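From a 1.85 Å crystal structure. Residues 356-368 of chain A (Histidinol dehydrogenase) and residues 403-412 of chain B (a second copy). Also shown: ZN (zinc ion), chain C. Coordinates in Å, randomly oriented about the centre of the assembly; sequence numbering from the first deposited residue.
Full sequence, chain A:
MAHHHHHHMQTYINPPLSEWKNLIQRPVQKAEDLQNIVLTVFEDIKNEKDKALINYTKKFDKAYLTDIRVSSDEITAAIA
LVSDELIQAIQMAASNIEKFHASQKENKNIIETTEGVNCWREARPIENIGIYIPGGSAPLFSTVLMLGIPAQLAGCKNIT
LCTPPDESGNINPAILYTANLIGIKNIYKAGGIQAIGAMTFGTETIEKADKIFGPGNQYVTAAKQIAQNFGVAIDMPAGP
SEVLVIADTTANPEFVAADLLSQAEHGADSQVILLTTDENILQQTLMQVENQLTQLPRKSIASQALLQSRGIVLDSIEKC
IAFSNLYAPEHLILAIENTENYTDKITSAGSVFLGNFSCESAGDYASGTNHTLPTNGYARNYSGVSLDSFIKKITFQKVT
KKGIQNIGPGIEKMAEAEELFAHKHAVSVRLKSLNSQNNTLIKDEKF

Chain A (356-368) NFSCESAGDYASG
Chain B, residues 403-412: GIQNIGPGIE

The chain A stretch enters as a loop, turns helical through Tyr A365 and leaves helical angles at Ala A366 (phi/psi -141/-14). The chain B stretch is helical throughout, part of a longer helix kinked where the N atoms of Pro B409 and Gly B410 lack bonds to the preceding turn. The helix axes approach to 9.9 Å, with 70° between their N-to-C directions. Two CA pairs set the register: Phe A357 CA lies 6.6 Å from Ile B404 CA. Tyr A365 CA lies 6.1 Å from Ile B411 CA.

Apolar packing accounts for the contact, which buries 381 Å² and contains no hydrogen bond across the stretches. Ile B411 (chi1 m, chi2 t) contributes most, 94 Å². Its CA-to-CB bond points sideways, yet Ile B411 CD1 lies 3.6 Å from Ala A362 CA, CG2 3.7 Å from Tyr A365 CD2, and CG1 3.7 Å from Ala A366 CB. Ile B407 (p, t) brings CD1 to 4.0 Å from Ala A362 CB, so this small methyl touches two isoleucines. Ile B404 (t, p) meets the loop: its CG2 is 4.1 Å from Phe A357 CD1, oblique to the ring, and its CD1 is 4.2 Å from Cys A359 SG. Phe A357 and Tyr A365 are both chi1 m; Cys A359 is p.

Backbone hydrogen bonds hold each surface in shape. Asp A364 N donates to Glu A360 O (2.9 Å), while Ala A366 N and Ser A367 N both reach Ala A362 O (each 2.8 Å). In chain B, Ile B407 N bonds Gly B403 O and Ile B411 N bonds Ile B407 O, both 3.1 Å, placing these isoleucines one turn apart.

Metal coordination lies off the packing surface. Asp A364 (chi1 m) binds ZN through OD2 at 2.2 Å; water 1 (O to ZN 2.2 Å), also a ligand, donates weakly to Asp A364 OD1 at 2.7 Å.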

ATOM      1  N   ASN A 356       1.975  31.277   8.304  1.00 23.91           N
ATOM      2  CA  ASN A 356       3.242  31.560   8.976  1.00 22.95           C
ATOM      3  C   ASN A 356       3.397  30.862  10.326  1.00 27.79           C
ATOM      4  O   ASN A 356       4.515  30.784  10.839  1.00 24.94           O
ATOM      5  CB  ASN A 356       3.413  33.074   9.170  1.00 24.13           C
ATOM      6  CG  ASN A 356       3.757  33.792   7.876  1.00 24.68           C
ATOM      7  OD1 ASN A 356       4.072  33.155   6.868  1.00 29.76           O
ATOM      8  ND2 ASN A 356       3.710  35.124   7.899  1.00 25.76           N
ATOM      9  N   PHE A 357       2.321  30.383  10.943  1.00 27.95           N
ATOM     10  CA  PHE A 357       2.461  29.794  12.266  1.00 22.44           C
ATOM     11  C   PHE A 357       2.388  28.271  12.247  1.00 26.47           C
ATOM     12  O   PHE A 357       2.408  27.646  13.310  1.00 27.56           O
ATOM     13  CB  PHE A 357       1.429  30.420  13.212  1.00 28.69           C
ATOM     14  CG  PHE A 357       1.677  31.889  13.424  1.00 30.04           C
ATOM     15  CD1 PHE A 357       2.662  32.309  14.304  1.00 32.52           C
ATOM     16  CD2 PHE A 357       1.003  32.838  12.675  1.00 38.61           C
ATOM     17  CE1 PHE A 357       2.937  33.657  14.475  1.00 32.80           C
ATOM     18  CE2 PHE A 357       1.275  34.188  12.838  1.00 42.18           C
ATOM     19  CZ  PHE A 357       2.241  34.594  13.740  1.00 44.21           C
ATOM     20  N   SER A 358       2.349  27.661  11.060  1.00 24.52           N
ATOM     21  CA  SER A 358       2.352  26.210  10.912  1.00 20.90           C
ATOM     22  C   SER A 358       3.795  25.778  10.648  1.00 23.82           C
ATOM     23  O   SER A 358       4.229  25.689   9.505  1.00 25.19           O
ATOM     24  CB  SER A 358       1.432  25.777   9.770  1.00 20.58           C
ATOM     25  OG  SER A 358       0.089  26.206   9.963  1.00 23.26           O
ATOM     26  N   CYS A 359       4.556  25.524  11.703  1.00 26.01           N
ATOM     27  CA  CYS A 359       5.922  25.072  11.472  1.00 28.24           C
ATOM     28  C   CYS A 359       5.964  23.552  11.335  1.00 23.36           C
ATOM     29  O   CYS A 359       5.076  22.830  11.794  1.00 29.03           O
ATOM     30  CB  CYS A 359       6.868  25.545  12.583  1.00 33.69           C
ATOM     31  SG  CYS A 359       6.437  25.013  14.254  1.00 36.56           S
ATOM     32  N   GLU A 360       7.010  23.067  10.666  1.00 28.51           N
ATOM     33  CA  GLU A 360       7.111  21.627  10.469  1.00 27.30           C
ATOM     34  C   GLU A 360       7.338  20.900  11.788  1.00 27.91           C
ATOM     35  O   GLU A 360       6.863  19.772  11.958  1.00 26.98           O
ATOM     36  CB  GLU A 360       8.234  21.299   9.478  1.00 29.25           C
ATOM     37  CG  GLU A 360       8.351  19.800   9.164  1.00 27.32           C
ATOM     38  CD  GLU A 360       9.544  19.488   8.271  1.00 45.94           C
ATOM     39  OE1 GLU A 360       9.910  20.350   7.451  1.00 51.79           O
ATOM     40  OE2 GLU A 360      10.120  18.384   8.387  1.00 47.96           O
ATOM     41  N   SER A 361       8.056  21.526  12.727  1.00 24.54           N
ATOM     42  CA  SER A 361       8.265  20.915  14.039  1.00 25.50           C
ATOM     43  C   SER A 361       6.952  20.526  14.700  1.00 27.69           C
ATOM     44  O   SER A 361       6.883  19.505  15.392  1.00 30.13           O
ATOM     45  CB  SER A 361       9.044  21.865  14.954  1.00 33.19           C
ATOM     46  OG  SER A 361      10.321  22.115  14.417  1.00 43.53           O
ATOM     47  N   ALA A 362       5.890  21.320  14.496  1.00 28.98           N
ATOM     48  CA  ALA A 362       4.600  20.980  15.100  1.00 32.66           C
ATOM     49  C   ALA A 362       4.048  19.675  14.537  1.00 30.70           C
ATOM     50  O   ALA A 362       3.520  18.840  15.283  1.00 31.52           O
ATOM     51  CB  ALA A 362       3.597  22.121  14.899  1.00 33.16           C
ATOM     52  N   GLY A 363       4.154  19.477  13.222  1.00 25.16           N
ATOM     53  CA  GLY A 363       3.723  18.213  12.649  1.00 23.37           C
ATOM     54  C   GLY A 363       4.636  17.067  13.044  1.00 26.73           C
ATOM     55  O   GLY A 363       4.180  15.936  13.237  1.00 29.38           O
ATOM     56  N   ASP A 364       5.938  17.345  13.166  1.00 30.61           N
ATOM     57  CA  ASP A 364       6.884  16.327  13.614  1.00 38.10           C
ATOM     58  C   ASP A 364       6.499  15.764  14.975  1.00 35.74           C
ATOM     59  O   ASP A 364       6.709  14.576  15.241  1.00 34.31           O
ATOM     60  CB  ASP A 364       8.300  16.903  13.695  1.00 30.98           C
ATOM     61  CG  ASP A 364       8.935  17.102  12.337  1.00 41.03           C
ATOM     62  OD1 ASP A 364       8.397  16.581  11.329  1.00 36.11           O
ATOM     63  OD2 ASP A 364       9.969  17.804  12.289  1.00 27.67           O
ATOM     64  N   TYR A 365       5.957  16.606  15.859  1.00 27.60           N
ATOM     65  CA  TYR A 365       5.813  16.234  17.260  1.00 21.39           C
ATOM     66  C   TYR A 365       4.373  16.149  17.740  1.00 27.65           C
ATOM     67  O   TYR A 365       4.012  15.161  18.393  1.00 33.67           O
ATOM     68  CB  TYR A 365       6.574  17.221  18.158  1.00 29.59           C
ATOM     69  CG  TYR A 365       8.068  17.052  18.102  1.00 30.84           C
ATOM     70  CD1 TYR A 365       8.683  15.955  18.696  1.00 28.07           C
ATOM     71  CD2 TYR A 365       8.867  17.989  17.458  1.00 30.14           C
ATOM     72  CE1 TYR A 365      10.055  15.798  18.650  1.00 37.55           C
ATOM     73  CE2 TYR A 365      10.235  17.842  17.407  1.00 32.14           C
ATOM     74  CZ  TYR A 365      10.824  16.742  17.995  1.00 32.42           C
ATOM     75  OH  TYR A 365      12.191  16.598  17.936  1.00 30.19           O
ATOM     76  N   ALA A 366       3.536  17.154  17.469  1.00 28.82           N
ATOM     77  CA  ALA A 366       2.372  17.331  18.338  1.00 31.04           C
ATOM     78  C   ALA A 366       1.053  17.728  17.685  1.00 28.53           C
ATOM     79  O   ALA A 366       0.031  17.651  18.374  1.00 34.05           O
ATOM     80  CB  ALA A 366       2.694  18.375  19.417  1.00 30.17           C
ATOM     81  N   SER A 367       1.018  18.170  16.422  1.00 29.43           N
ATOM     82  CA  SER A 367      -0.248  18.656  15.862  1.00 25.46           C
ATOM     83  C   SER A 367      -1.280  17.541  15.740  1.00 28.16           C
ATOM     84  O   SER A 367      -2.487  17.787  15.889  1.00 27.89           O
ATOM     85  CB  SER A 367      -0.014  19.310  14.501  1.00 32.25           C
ATOM     86  OG  SER A 367       0.267  18.337  13.505  1.00 35.62           O
ATOM     87  N   GLY A 368      -0.829  16.313  15.498  1.00 25.49           N
ATOM     88  CA  GLY A 368      -1.698  15.167  15.354  1.00 25.43           C
ATOM     89  C   GLY A 368      -1.535  14.426  14.046  1.00 22.77           C
ATOM     90  O   GLY A 368      -1.928  13.252  13.958  1.00 25.36           O
TER
ATOM     91  N   GLY B 403      -2.894  28.675  18.448  1.00 27.90           N
ATOM     92  CA  GLY B 403      -2.499  27.280  18.322  1.00 30.43           C
ATOM     93  C   GLY B 403      -1.044  27.038  18.684  1.00 31.89           C
ATOM     94  O   GLY B 403      -0.731  26.131  19.459  1.00 30.92           O
ATOM     95  N   ILE B 404      -0.131  27.847  18.133  1.00 26.14           N
ATOM     96  CA  ILE B 404       1.282  27.610  18.422  1.00 28.67           C
ATOM     97  C   ILE B 404       1.612  28.001  19.860  1.00 32.41           C
ATOM     98  O   ILE B 404       2.471  27.380  20.495  1.00 31.31           O
ATOM     99  CB  ILE B 404       2.187  28.329  17.395  1.00 30.43           C
ATOM    100  CG1 ILE B 404       3.632  27.817  17.486  1.00 33.44           C
ATOM    101  CG2 ILE B 404       2.155  29.845  17.565  1.00 30.88           C
ATOM    102  CD1 ILE B 404       3.773  26.319  17.226  1.00 30.85           C
ATOM    103  N   GLN B 405       0.924  29.003  20.418  1.00 27.16           N
ATOM    104  CA  GLN B 405       1.107  29.284  21.839  1.00 31.33           C
ATOM    105  C   GLN B 405       0.647  28.108  22.700  1.00 35.80           C
ATOM    106  O   GLN B 405       1.190  27.883  23.786  1.00 32.46           O
ATOM    107  CB  GLN B 405       0.363  30.563  22.228  1.00 33.26           C
ATOM    108  CG  GLN B 405       1.087  31.837  21.820  1.00 39.79           C
ATOM    109  CD  GLN B 405       0.264  33.087  22.048  1.00 53.49           C
ATOM    110  OE1 GLN B 405      -0.965  33.069  21.936  1.00 48.84           O
ATOM    111  NE2 GLN B 405       0.938  34.188  22.374  1.00 46.38           N
ATOM    112  N   ASN B 406      -0.317  27.328  22.206  1.00 32.32           N
ATOM    113  CA  ASN B 406      -0.876  26.197  22.941  1.00 32.82           C
ATOM    114  C   ASN B 406       0.080  25.001  22.944  1.00 31.26           C
ATOM    115  O   ASN B 406       0.497  24.528  24.008  1.00 34.48           O
ATOM    116  CB  ASN B 406      -2.231  25.836  22.319  1.00 32.21           C
ATOM    117  CG  ASN B 406      -2.864  24.596  22.921  1.00 36.79           C
ATOM    118  OD1 ASN B 406      -2.542  24.179  24.033  1.00 47.72           O
ATOM    119  ND2 ASN B 406      -3.782  23.998  22.172  1.00 41.80           N
ATOM    120  N   ILE B 407       0.457  24.510  21.759  1.00 27.00           N
ATOM    121  CA  ILE B 407       1.276  23.300  21.688  1.00 27.51           C
ATOM    122  C   ILE B 407       2.768  23.601  21.657  1.00 26.51           C
ATOM    123  O   ILE B 407       3.582  22.672  21.780  1.00 31.08           O
ATOM    124  CB  ILE B 407       0.903  22.438  20.465  1.00 27.47           C
ATOM    125  CG1 ILE B 407       1.177  23.180  19.154  1.00 29.38           C
ATOM    126  CG2 ILE B 407      -0.546  22.020  20.554  1.00 38.18           C
ATOM    127  CD1 ILE B 407       0.964  22.305  17.895  1.00 27.70           C
ATOM    128  N   GLY B 408       3.152  24.865  21.492  1.00 29.14           N
ATOM    129  CA  GLY B 408       4.538  25.250  21.326  1.00 30.73           C
ATOM    130  C   GLY B 408       5.487  24.827  22.438  1.00 35.34           C
ATOM    131  O   GLY B 408       6.532  24.210  22.187  1.00 31.20           O
ATOM    132  N   PRO B 409       5.167  25.177  23.684  1.00 28.21           N
ATOM    133  CA  PRO B 409       6.064  24.780  24.789  1.00 28.33           C
ATOM    134  C   PRO B 409       6.292  23.277  24.862  1.00 34.92           C
ATOM    135  O   PRO B 409       7.427  22.839  25.097  1.00 33.39           O
ATOM    136  CB  PRO B 409       5.349  25.324  26.031  1.00 37.57           C
ATOM    137  CG  PRO B 409       4.545  26.479  25.522  1.00 37.91           C
ATOM    138  CD  PRO B 409       4.089  26.076  24.145  1.00 35.16           C
ATOM    139  N   GLY B 410       5.251  22.472  24.636  1.00 31.84           N
ATOM    140  CA  GLY B 410       5.430  21.025  24.634  1.00 36.18           C
ATOM    141  C   GLY B 410       6.363  20.539  23.536  1.00 36.33           C
ATOM    142  O   GLY B 410       7.208  19.673  23.770  1.00 34.19           O
ATOM    143  N   ILE B 411       6.205  21.072  22.319  1.00 27.81           N
ATOM    144  CA  ILE B 411       7.102  20.732  21.211  1.00 32.06           C
ATOM    145  C   ILE B 411       8.550  21.055  21.573  1.00 32.31           C
ATOM    146  O   ILE B 411       9.465  20.252  21.342  1.00 29.49           O
ATOM    147  CB  ILE B 411       6.675  21.478  19.935  1.00 26.94           C
ATOM    148  CG1 ILE B 411       5.275  21.046  19.503  1.00 33.67           C
ATOM    149  CG2 ILE B 411       7.704  21.250  18.801  1.00 26.04           C
ATOM    150  CD1 ILE B 411       4.642  21.991  18.520  1.00 34.88           C
ATOM    151  N   GLU B 412       8.783  22.247  22.126  1.00 30.64           N
ATOM    152  CA  GLU B 412      10.131  22.627  22.545  1.00 33.27           C
ATOM    153  C   GLU B 412      10.745  21.596  23.491  1.00 29.82           C
ATOM    154  O   GLU B 412      11.926  21.249  23.358  1.00 31.37           O
ATOM    155  CB  GLU B 412      10.110  24.005  23.214  1.00 34.10           C
ATOM    156  CG  GLU B 412       9.786  25.185  22.292  1.00 31.15           C
ATOM    157  CD  GLU B 412       9.852  26.523  23.028  1.00 38.98           C
ATOM    158  OE1 GLU B 412      10.273  27.532  22.425  1.00 38.20           O
ATOM    159  OE2 GLU B 412       9.487  26.564  24.219  1.00 45.13           O
TER
HETATM  160 ZN    ZN C 501      11.849  16.793  11.858  0.53 26.74          ZN
HETATM  161  O   HOH W   1      10.754  15.612  10.320  1.00 39.40           O
HETATM  162  O   HOH W   2      12.084  18.033  10.257  1.00 40.52           O